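Local coordinates for protein probable chitinase (Chromobacterium violaceum, PDB 5JH8) that probably binds chitin and, as a member of glycosyl hydrolase family 18, probably hydrolyses it in a TIM-barrel domain, at residues A27-I35 against N44-I53; W76-V84 against V110-G118. All coordinates share one frame; numbering follows the deposited sequence. Where two conformers were deposited one is given.

Interaction 1: residues A27-I35 against N44-I53; sequences AVAVDFYNI and NGDPAPNDAI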
loop_
_atom_site.group_PDB
_atom_site.type_symbol
_atom_site.label_atom_id
_atom_site.label_comp_id
_atom_site.label_asym_id
_atom_site.label_seq_id
_atom_site.Cartn_x
_atom_site.Cartn_y
_atom_site.Cartn_z
ATOM N N ALA A 27 -3.755 -13.109 -0.348
ATOM C CA ALA A 27 -4.742 -12.235 -0.948
ATOM C C ALA A 27 -3.975 -11.296 -1.868
ATOM O O ALA A 27 -2.803 -11.020 -1.610
ATOM C CB ALA A 27 -5.487 -11.426 0.111
ATOM N N VAL A 28 -4.629 -10.804 -2.919
ATOM C CA VAL A 28 -3.963 -9.914 -3.869
ATOM C C VAL A 28 -4.853 -8.731 -4.186
ATOM O O VAL A 28 -6.038 -8.907 -4.486
ATOM C CB VAL A 28 -3.603 -10.661 -5.167
ATOM C CG1 VAL A 28 -2.948 -9.724 -6.180
ATOM C CG2 VAL A 28 -2.689 -11.823 -4.874
ATOM N N ALA A 29 -4.268 -7.544 -4.154
ATOM C CA ALA A 29 -4.892 -6.339 -4.659
ATOM C C ALA A 29 -4.480 -6.150 -6.113
ATOM O O ALA A 29 -3.299 -5.962 -6.405
ATOM C CB ALA A 29 -4.469 -5.147 -3.818
ATOM N N VAL A 30 -5.454 -6.228 -7.014
ATOM C CA VAL A 30 -5.219 -6.174 -8.458
ATOM C C VAL A 30 -5.366 -4.712 -8.864
ATOM O O VAL A 30 -6.477 -4.208 -9.059
ATOM C CB VAL A 30 -6.164 -7.107 -9.213
ATOM C CG1 VAL A 30 -5.905 -7.029 -10.687
ATOM C CG2 VAL A 30 -5.986 -8.553 -8.723
ATOM N N ASP A 31 -4.221 -4.022 -8.930
ATOM C CA ASP A 31 -4.125 -2.564 -9.076
ATOM C C ASP A 31 -4.054 -2.193 -10.558
ATOM O O ASP A 31 -3.010 -1.794 -11.082
ATOM C CB ASP A 31 -2.896 -2.076 -8.311
ATOM C CG ASP A 31 -2.625 -0.607 -8.486
ATOM O OD1 ASP A 31 -3.546 0.185 -8.227
ATOM O OD2 ASP A 31 -1.483 -0.242 -8.846
ATOM N N PHE A 32 -5.200 -2.341 -11.234
ATOM C CA PHE A 32 -5.271 -2.157 -12.679
ATOM C C PHE A 32 -6.426 -1.275 -13.121
ATOM O O PHE A 32 -6.717 -1.228 -14.323
ATOM C CB PHE A 32 -5.314 -3.519 -13.397
ATOM C CG PHE A 32 -3.953 -4.105 -13.636
ATOM C CD1 PHE A 32 -3.192 -4.628 -12.608
ATOM C CD2 PHE A 32 -3.425 -4.106 -14.907
ATOM C CE1 PHE A 32 -1.929 -5.128 -12.842
ATOM C CE2 PHE A 32 -2.169 -4.592 -15.146
ATOM C CZ PHE A 32 -1.420 -5.112 -14.113
ATOM N N TYR A 33 -7.067 -0.553 -12.204
ATOM C CA TYR A 33 -8.347 0.062 -12.491
ATOM C C TYR A 33 -8.423 1.476 -11.932
ATOM O O TYR A 33 -7.932 1.755 -10.832
ATOM C CB TYR A 33 -9.488 -0.780 -11.901
ATOM C CG TYR A 33 -9.343 -2.254 -12.240
ATOM C CD1 TYR A 33 -9.643 -2.726 -13.502
ATOM C CD2 TYR A 33 -8.840 -3.167 -11.308
ATOM C CE1 TYR A 33 -9.489 -4.058 -13.815
ATOM C CE2 TYR A 33 -8.679 -4.486 -11.622
ATOM C CZ TYR A 33 -8.998 -4.938 -12.874
ATOM O OH TYR A 33 -8.856 -6.276 -13.162
ATOM N N ASN A 34 -9.101 2.344 -12.684
ATOM C CA ASN A 34 -9.435 3.690 -12.238
ATOM C C ASN A 34 -10.953 3.828 -12.142
ATOM O O ASN A 34 -11.712 2.963 -12.608
ATOM C CB ASN A 34 -8.864 4.733 -13.209
ATOM C CG ASN A 34 -7.342 4.725 -13.254
ATOM O OD1 ASN A 34 -6.677 4.345 -12.290
ATOM N ND2 ASN A 34 -6.784 5.149 -14.380
ATOM N N ILE A 35 -11.398 4.926 -11.531
ATOM C CA ILE A 35 -12.807 5.295 -11.518
ATOM C C ILE A 35 -12.917 6.725 -12.015
ATOM O O ILE A 35 -12.041 7.555 -11.746
ATOM C CB ILE A 35 -13.444 5.098 -10.118
ATOM C CG1 ILE A 35 -14.969 5.186 -10.175
ATOM C CG2 ILE A 35 -12.849 6.024 -9.084
ATOM C CD1 ILE A 35 -15.654 4.647 -8.938
ATOM N N ASN A 44 -6.789 1.159 -16.340
ATOM C CA ASN A 44 -5.875 2.247 -16.008
ATOM C C ASN A 44 -4.844 2.531 -17.095
ATOM O O ASN A 44 -3.895 3.303 -16.862
ATOM C CB ASN A 44 -5.175 1.996 -14.672
ATOM C CG ASN A 44 -4.175 0.887 -14.738
ATOM O OD1 ASN A 44 -4.004 0.251 -15.775
ATOM N ND2 ASN A 44 -3.515 0.630 -13.621
ATOM N N GLY A 45 -5.028 1.975 -18.285
ATOM C CA GLY A 45 -4.089 2.126 -19.365
ATOM C C GLY A 45 -3.219 0.907 -19.582
ATOM O O GLY A 45 -2.665 0.742 -20.674
ATOM N N ASP A 46 -3.088 0.058 -18.575
ATOM C CA ASP A 46 -2.363 -1.189 -18.735
ATOM C C ASP A 46 -3.314 -2.279 -19.214
ATOM O O ASP A 46 -4.521 -2.227 -18.947
ATOM C CB ASP A 46 -1.735 -1.619 -17.412
ATOM C CG ASP A 46 -0.537 -0.782 -17.035
ATOM O OD1 ASP A 46 -0.044 -0.016 -17.889
ATOM O OD2 ASP A 46 -0.072 -0.901 -15.883
ATOM N N PRO A 47 -2.791 -3.294 -19.890
ATOM C CA PRO A 47 -3.645 -4.393 -20.355
ATOM C C PRO A 47 -4.385 -5.064 -19.207
ATOM O O PRO A 47 -3.853 -5.227 -18.104
ATOM C CB PRO A 47 -2.648 -5.356 -21.003
ATOM C CG PRO A 47 -1.528 -4.507 -21.408
ATOM C CD PRO A 47 -1.402 -3.475 -20.330
ATOM N N ALA A 48 -5.612 -5.482 -19.481
ATOM C CA ALA A 48 -6.441 -6.099 -18.462
ATOM C C ALA A 48 -5.749 -7.336 -17.899
ATOM O O ALA A 48 -5.266 -8.178 -18.673
ATOM C CB ALA A 48 -7.791 -6.496 -19.054
ATOM N N PRO A 49 -5.701 -7.498 -16.574
ATOM C CA PRO A 49 -4.945 -8.583 -15.944
ATOM C C PRO A 49 -5.765 -9.875 -15.836
ATOM O O PRO A 49 -5.856 -10.501 -14.774
ATOM C CB PRO A 49 -4.590 -7.980 -14.584
ATOM C CG PRO A 49 -5.798 -7.169 -14.264
ATOM C CD PRO A 49 -6.210 -6.544 -15.572
ATOM N N ASN A 50 -6.385 -10.282 -16.940
ATOM C CA ASN A 50 -7.316 -11.403 -16.865
ATOM C C ASN A 50 -6.601 -12.720 -16.586
ATOM O O ASN A 50 -7.160 -13.606 -15.928
ATOM C CB ASN A 50 -8.178 -11.436 -18.117
ATOM C CG ASN A 50 -9.019 -10.157 -18.258
ATOM O OD1 ASN A 50 -9.487 -9.612 -17.244
ATOM N ND2 ASN A 50 -9.168 -9.656 -19.481
ATOM N N ASP A 51 -5.353 -12.824 -17.028
ATOM C CA ASP A 51 -4.508 -13.972 -16.731
ATOM C C ASP A 51 -4.212 -14.084 -15.238
ATOM O O ASP A 51 -4.243 -15.181 -14.663
ATOM C CB ASP A 51 -3.205 -13.853 -17.549
ATOM C CG ASP A 51 -2.495 -12.459 -17.447
ATOM O OD1 ASP A 51 -2.971 -11.537 -16.772
ATOM O OD2 ASP A 51 -1.434 -12.317 -18.091
ATOM N N ALA A 52 -3.882 -12.961 -14.603
ATOM C CA ALA A 52 -3.611 -12.942 -13.174
ATOM C C ALA A 52 -4.848 -13.330 -12.376
ATOM O O ALA A 52 -4.770 -14.108 -11.402
ATOM C CB ALA A 52 -3.107 -11.559 -12.763
ATOM N N ILE A 53 -5.998 -12.790 -12.769
ATOM C CA ILE A 53 -7.229 -13.104 -12.066
ATOM C C ILE A 53 -7.517 -14.602 -12.161
ATOM O O ILE A 53 -7.843 -15.257 -11.164
ATOM C CB ILE A 53 -8.387 -12.239 -12.598
ATOM C CG1 ILE A 53 -8.152 -10.752 -12.290
ATOM C CG2 ILE A 53 -9.722 -12.709 -12.036
ATOM C CD1 ILE A 53 -9.067 -9.815 -13.036
HETATM O O HOH W 1 -1.304 -1.395 -13.488
HETATM O O HOH W 2 -6.375 -2.401 -16.827
HETATM O O HOH W 3 -9.812 -7.093 -15.573
HETATM O O HOH W 4 -4.806 2.176 -11.262
#
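Tyr33 holds its ring beside its backbone N, anti to the carbonyl carbon (chi1 -48°), which carries the phenol back toward Pro49 although its CB starts away from residues 44-53. Asn44 places CG between its backbone N and carbonyl carbon (chi1 71°), bringing the amide against the backbone of Phe32. The apolar centre is Phe32 on Pro49: the phenylalanine offers a flat face that the aliphatic proline ring can cover, and Pro49 CB stands over it, 3.9 Å from the centroid, a CH-pi contact. The proline ring also meets Val30, with CG 3.6 Å from Val30 CG1, and its CG is 3.4 Å from Tyr33 OH. Ile53 CD1 reaches the same phenol oxygen at 3.5 Å, and a water bridges that OH to Asn50 OD1. In the family 18 TIM barrel, strand 27-35 runs between strands 3-8 and 63-68, and the loop from Asn44 leads back past Phe32 into helix 50-58, with Pro49 at the N-cap. At the polar end one weak hydrogen bond, Asn44 N to Phe32 O (3.1 Å, 124° at the hydrogen), is supplemented by water. The short Asn44 amide suits the loop: OD1 accepts from Asp46 N at 3.0 Å, closing an Asx turn, while ND2 donates to a water over the Phe32 face opposite Pro49. That water donates to Asp31 O and Asp46 OD2; another donates to Phe32 O and Asp46 O.

Interaction 2: residues W76-V84 against V110-G118; sequences WSADIAHAV and VDFEAVAQG. With HIS (histidine), chain F.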
loop_
_atom_site.group_PDB
_atom_site.type_symbol
_atom_site.label_atom_id
_atom_site.label_comp_id
_atom_site.label_asym_id
_atom_site.label_seq_id
_atom_site.Cartn_x
_atom_site.Cartn_y
_atom_site.Cartn_z
ATOM N N TRP A 76 -3.321 11.676 -9.518
ATOM C CA TRP A 76 -4.313 11.580 -8.459
ATOM C C TRP A 76 -5.240 12.781 -8.532
ATOM O O TRP A 76 -4.786 13.911 -8.722
ATOM C CB TRP A 76 -3.634 11.547 -7.090
ATOM C CG TRP A 76 -2.822 10.338 -6.836
ATOM C CD1 TRP A 76 -1.465 10.263 -6.773
ATOM C CD2 TRP A 76 -3.311 9.011 -6.595
ATOM N NE1 TRP A 76 -1.077 8.974 -6.509
ATOM C CE2 TRP A 76 -2.192 8.188 -6.390
ATOM C CE3 TRP A 76 -4.587 8.442 -6.532
ATOM C CZ2 TRP A 76 -2.311 6.832 -6.121
ATOM C CZ3 TRP A 76 -4.695 7.082 -6.246
ATOM C CH2 TRP A 76 -3.568 6.305 -6.061
ATOM N N SER A 77 -6.538 12.536 -8.372
ATOM C CA SER A 77 -7.546 13.574 -8.562
ATOM C C SER A 77 -8.442 13.725 -7.335
ATOM O O SER A 77 -9.339 12.905 -7.099
ATOM C CB SER A 77 -8.384 13.266 -9.789
ATOM O OG SER A 77 -9.467 14.165 -9.860
ATOM N N ALA A 78 -8.237 14.813 -6.594
ATOM C CA ALA A 78 -9.159 15.150 -5.521
ATOM C C ALA A 78 -10.569 15.357 -6.056
ATOM O O ALA A 78 -11.547 15.012 -5.385
ATOM C CB ALA A 78 -8.681 16.414 -4.802
ATOM N N ASP A 79 -10.695 15.900 -7.271
ATOM C CA ASP A 79 -12.014 16.143 -7.853
ATOM C C ASP A 79 -12.772 14.840 -8.101
ATOM O O ASP A 79 -13.982 14.769 -7.860
ATOM C CB ASP A 79 -11.886 16.936 -9.153
ATOM C CG ASP A 79 -11.529 18.401 -8.926
ATOM O OD1 ASP A 79 -11.657 18.887 -7.779
ATOM O OD2 ASP A 79 -11.131 19.068 -9.902
ATOM N N ILE A 80 -12.092 13.800 -8.602
ATOM C CA ILE A 80 -12.762 12.515 -8.790
ATOM C C ILE A 80 -13.220 11.958 -7.448
ATOM O O ILE A 80 -14.348 11.471 -7.313
ATOM C CB ILE A 80 -11.867 11.528 -9.561
ATOM C CG1 ILE A 80 -11.775 11.946 -11.024
ATOM C CG2 ILE A 80 -12.421 10.104 -9.463
ATOM C CD1 ILE A 80 -10.792 11.144 -11.847
ATOM N N ALA A 81 -12.356 12.011 -6.433
ATOM C CA ALA A 81 -12.770 11.500 -5.131
ATOM C C ALA A 81 -13.967 12.272 -4.599
ATOM O O ALA A 81 -14.887 11.689 -4.023
ATOM C CB ALA A 81 -11.603 11.525 -4.144
ATOM N N HIS A 82 -13.965 13.592 -4.776
ATOM C CA HIS A 82 -15.098 14.399 -4.340
ATOM C C HIS A 82 -16.388 13.988 -5.054
ATOM O O HIS A 82 -17.429 13.790 -4.420
ATOM C CB HIS A 82 -14.812 15.873 -4.596
ATOM C CG HIS A 82 -15.991 16.745 -4.325
ATOM N ND1 HIS A 82 -16.378 17.081 -3.049
ATOM C CD2 HIS A 82 -16.904 17.298 -5.154
ATOM C CE1 HIS A 82 -17.461 17.834 -3.103
ATOM N NE2 HIS A 82 -17.805 17.976 -4.371
ATOM N N ALA A 83 -16.327 13.858 -6.378
ATOM C CA ALA A 83 -17.512 13.518 -7.165
ATOM C C ALA A 83 -18.054 12.141 -6.783
ATOM O O ALA A 83 -19.251 11.985 -6.541
ATOM C CB ALA A 83 -17.170 13.583 -8.653
ATOM N N VAL A 84 -17.181 11.132 -6.708
ATOM C CA VAL A 84 -17.599 9.780 -6.342
ATOM C C VAL A 84 -18.222 9.767 -4.956
ATOM O O VAL A 84 -19.141 8.988 -4.683
ATOM C CB VAL A 84 -16.364 8.856 -6.437
ATOM C CG1 VAL A 84 -16.571 7.542 -5.684
ATOM C CG2 VAL A 84 -16.016 8.629 -7.895
ATOM N N VAL A 110 -10.492 0.124 -2.320
ATOM C CA VAL A 110 -10.534 1.544 -2.670
ATOM C C VAL A 110 -9.169 2.138 -2.348
ATOM O O VAL A 110 -8.728 2.106 -1.195
ATOM C CB VAL A 110 -11.647 2.270 -1.907
ATOM C CG1 VAL A 110 -11.486 3.791 -2.106
ATOM C CG2 VAL A 110 -13.025 1.801 -2.378
ATOM N N ASP A 111 -8.496 2.656 -3.376
ATOM C CA ASP A 111 -7.200 3.321 -3.232
ATOM C C ASP A 111 -7.402 4.750 -3.708
ATOM O O ASP A 111 -7.055 5.103 -4.841
ATOM C CB ASP A 111 -6.121 2.601 -4.016
ATOM C CG ASP A 111 -4.758 3.210 -3.794
ATOM O OD1 ASP A 111 -4.634 4.093 -2.919
ATOM O OD2 ASP A 111 -3.798 2.828 -4.485
ATOM N N PHE A 112 -8.037 5.559 -2.865
ATOM C CA PHE A 112 -8.270 6.970 -3.170
ATOM C C PHE A 112 -7.245 7.799 -2.407
ATOM O O PHE A 112 -7.266 7.838 -1.172
ATOM C CB PHE A 112 -9.675 7.430 -2.783
ATOM C CG PHE A 112 -10.761 7.049 -3.761
ATOM C CD1 PHE A 112 -10.595 6.070 -4.744
ATOM C CD2 PHE A 112 -11.978 7.673 -3.653
ATOM C CE1 PHE A 112 -11.639 5.739 -5.586
ATOM C CE2 PHE A 112 -13.001 7.359 -4.486
ATOM C CZ PHE A 112 -12.838 6.396 -5.458
ATOM N N GLU A 113 -6.338 8.422 -3.148
ATOM C CA GLU A 113 -5.280 9.219 -2.565
ATOM C C GLU A 113 -5.505 10.671 -2.970
ATOM O O GLU A 113 -6.228 10.982 -3.927
ATOM C CB GLU A 113 -3.915 8.668 -2.987
ATOM C CG GLU A 113 -3.806 7.192 -2.598
ATOM C CD GLU A 113 -2.440 6.568 -2.772
ATOM O OE1 GLU A 113 -1.421 7.281 -2.781
ATOM O OE2 GLU A 113 -2.402 5.322 -2.897
ATOM N N ALA A 114 -4.937 11.584 -2.183
ATOM C CA ALA A 114 -5.160 13.009 -2.373
ATOM C C ALA A 114 -6.623 13.386 -2.146
ATOM O O ALA A 114 -7.114 14.379 -2.704
ATOM C CB ALA A 114 -4.666 13.483 -3.743
ATOM N N VAL A 115 -7.318 12.637 -1.286
ATOM C CA VAL A 115 -8.643 13.070 -0.871
ATOM C C VAL A 115 -8.507 14.421 -0.186
ATOM O O VAL A 115 -7.692 14.586 0.732
ATOM C CB VAL A 115 -9.304 12.019 0.034
ATOM C CG1 VAL A 115 -10.586 12.547 0.646
ATOM C CG2 VAL A 115 -9.571 10.734 -0.739
ATOM N N ALA A 116 -9.297 15.399 -0.639
ATOM C CA ALA A 116 -9.217 16.752 -0.098
ATOM C C ALA A 116 -9.678 16.779 1.352
ATOM O O ALA A 116 -10.607 16.071 1.744
ATOM C CB ALA A 116 -10.106 17.697 -0.905
ATOM N N GLN A 117 -9.040 17.625 2.158
ATOM C CA GLN A 117 -9.413 17.706 3.566
ATOM C C GLN A 117 -10.891 18.040 3.735
ATOM O O GLN A 117 -11.544 17.536 4.657
ATOM C CB GLN A 117 -8.513 18.680 4.322
ATOM C CG GLN A 117 -8.511 20.106 3.807
ATOM C CD GLN A 117 -7.450 20.937 4.492
ATOM O OE1 GLN A 117 -7.008 20.606 5.589
ATOM N NE2 GLN A 117 -7.013 22.003 3.834
ATOM N N GLY A 118 -11.445 18.863 2.845
ATOM C CA GLY A 118 -12.854 19.201 2.944
ATOM C C GLY A 118 -13.797 18.052 2.662
ATOM O O GLY A 118 -15.001 18.174 2.908
HETATM N N HIS F . 1.918 4.496 -4.669
HETATM C CA HIS F . 1.007 3.721 -5.505
HETATM C C HIS F . 0.842 4.400 -6.857
HETATM O O HIS F . 1.063 5.609 -7.008
HETATM C CB HIS F . -0.347 3.548 -4.811
HETATM C CG HIS F . -0.307 2.634 -3.623
HETATM N ND1 HIS F . -1.441 2.071 -3.081
HETATM C CD2 HIS F . 0.727 2.202 -2.862
HETATM C CE1 HIS F . -1.107 1.311 -2.054
HETATM N NE2 HIS F . 0.201 1.391 -1.885
HETATM O OXT HIS F . 0.490 3.738 -7.835
HETATM O O HOH W 5 -11.239 14.872 -2.536
#
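The indole of Trp76 lies almost flat against an acidic side chain: the Glu113 carboxylate is tilted only 18° from the ring plane, and its CD sits 3.4 Å from Trp76 CZ2. Strand 107-111 of the TIM barrel and the residues after it carry the Asp-x-Glu end of the family 18 signature, whose glutamate serves as proton donor in related chitinases. Glu113 CB covers the six-membered ring, 3.5 Å from its centroid and 8° off the normal, a CH-pi contact that the extended chain continues toward the carboxylate. A broad aromatic suits this place because it packs on the methylenes and the acid together. The indole edge is also used, Asp111 O lying near its plane 3.4 Å from Trp76 CZ3. Asp111 swings its carboxylate into the pocket, where OD2 accepts from ND1 of the bound histidine (2.8 Å, 160°), a ligand also hydrogen-bonded to Tyr178 OH. Asp111 OD1 and Glu113 OE2 are just 2.5 Å apart. Farther along, helix 78-85, N-capped by Ser77 OG accepting from Ile80 N, offers small apolar groups. Ala81 CB is 3.9 Å from Phe112 CD2, and Val84 CG1 approaches the edge of that ring, 3.8 Å from Phe112 CE2. The short side chains of Ala78 and Ala81 let the helix come close to the loop, where one water donates to Ala78 O and accepts from Ala116 N at 2.8 Å.

Both contacts pack a barrel strand, or the loop leaving it, against a neighbouring loop and the start of a helix. Interaction 1 is the more buried, an aromatic and proline core with polar backbone and side-chain atoms at its margin bridged by water. Interaction 2 is only partly buried and divides its chemistry: an apolar helix face at one end, and at the other an indole, two carboxylates and a bound histidine in the pocket. They meet at Ile35, where strand 27-35 ends: Ile35 CG2 lies 3.6 Å from Phe112 CZ, with Ile80 and Val84 also against it. The pocket is thus lined directly by interaction 2, whereas interaction 1 approaches it through Asp31, whose OD2 is hydrogen-bonded to Ser9.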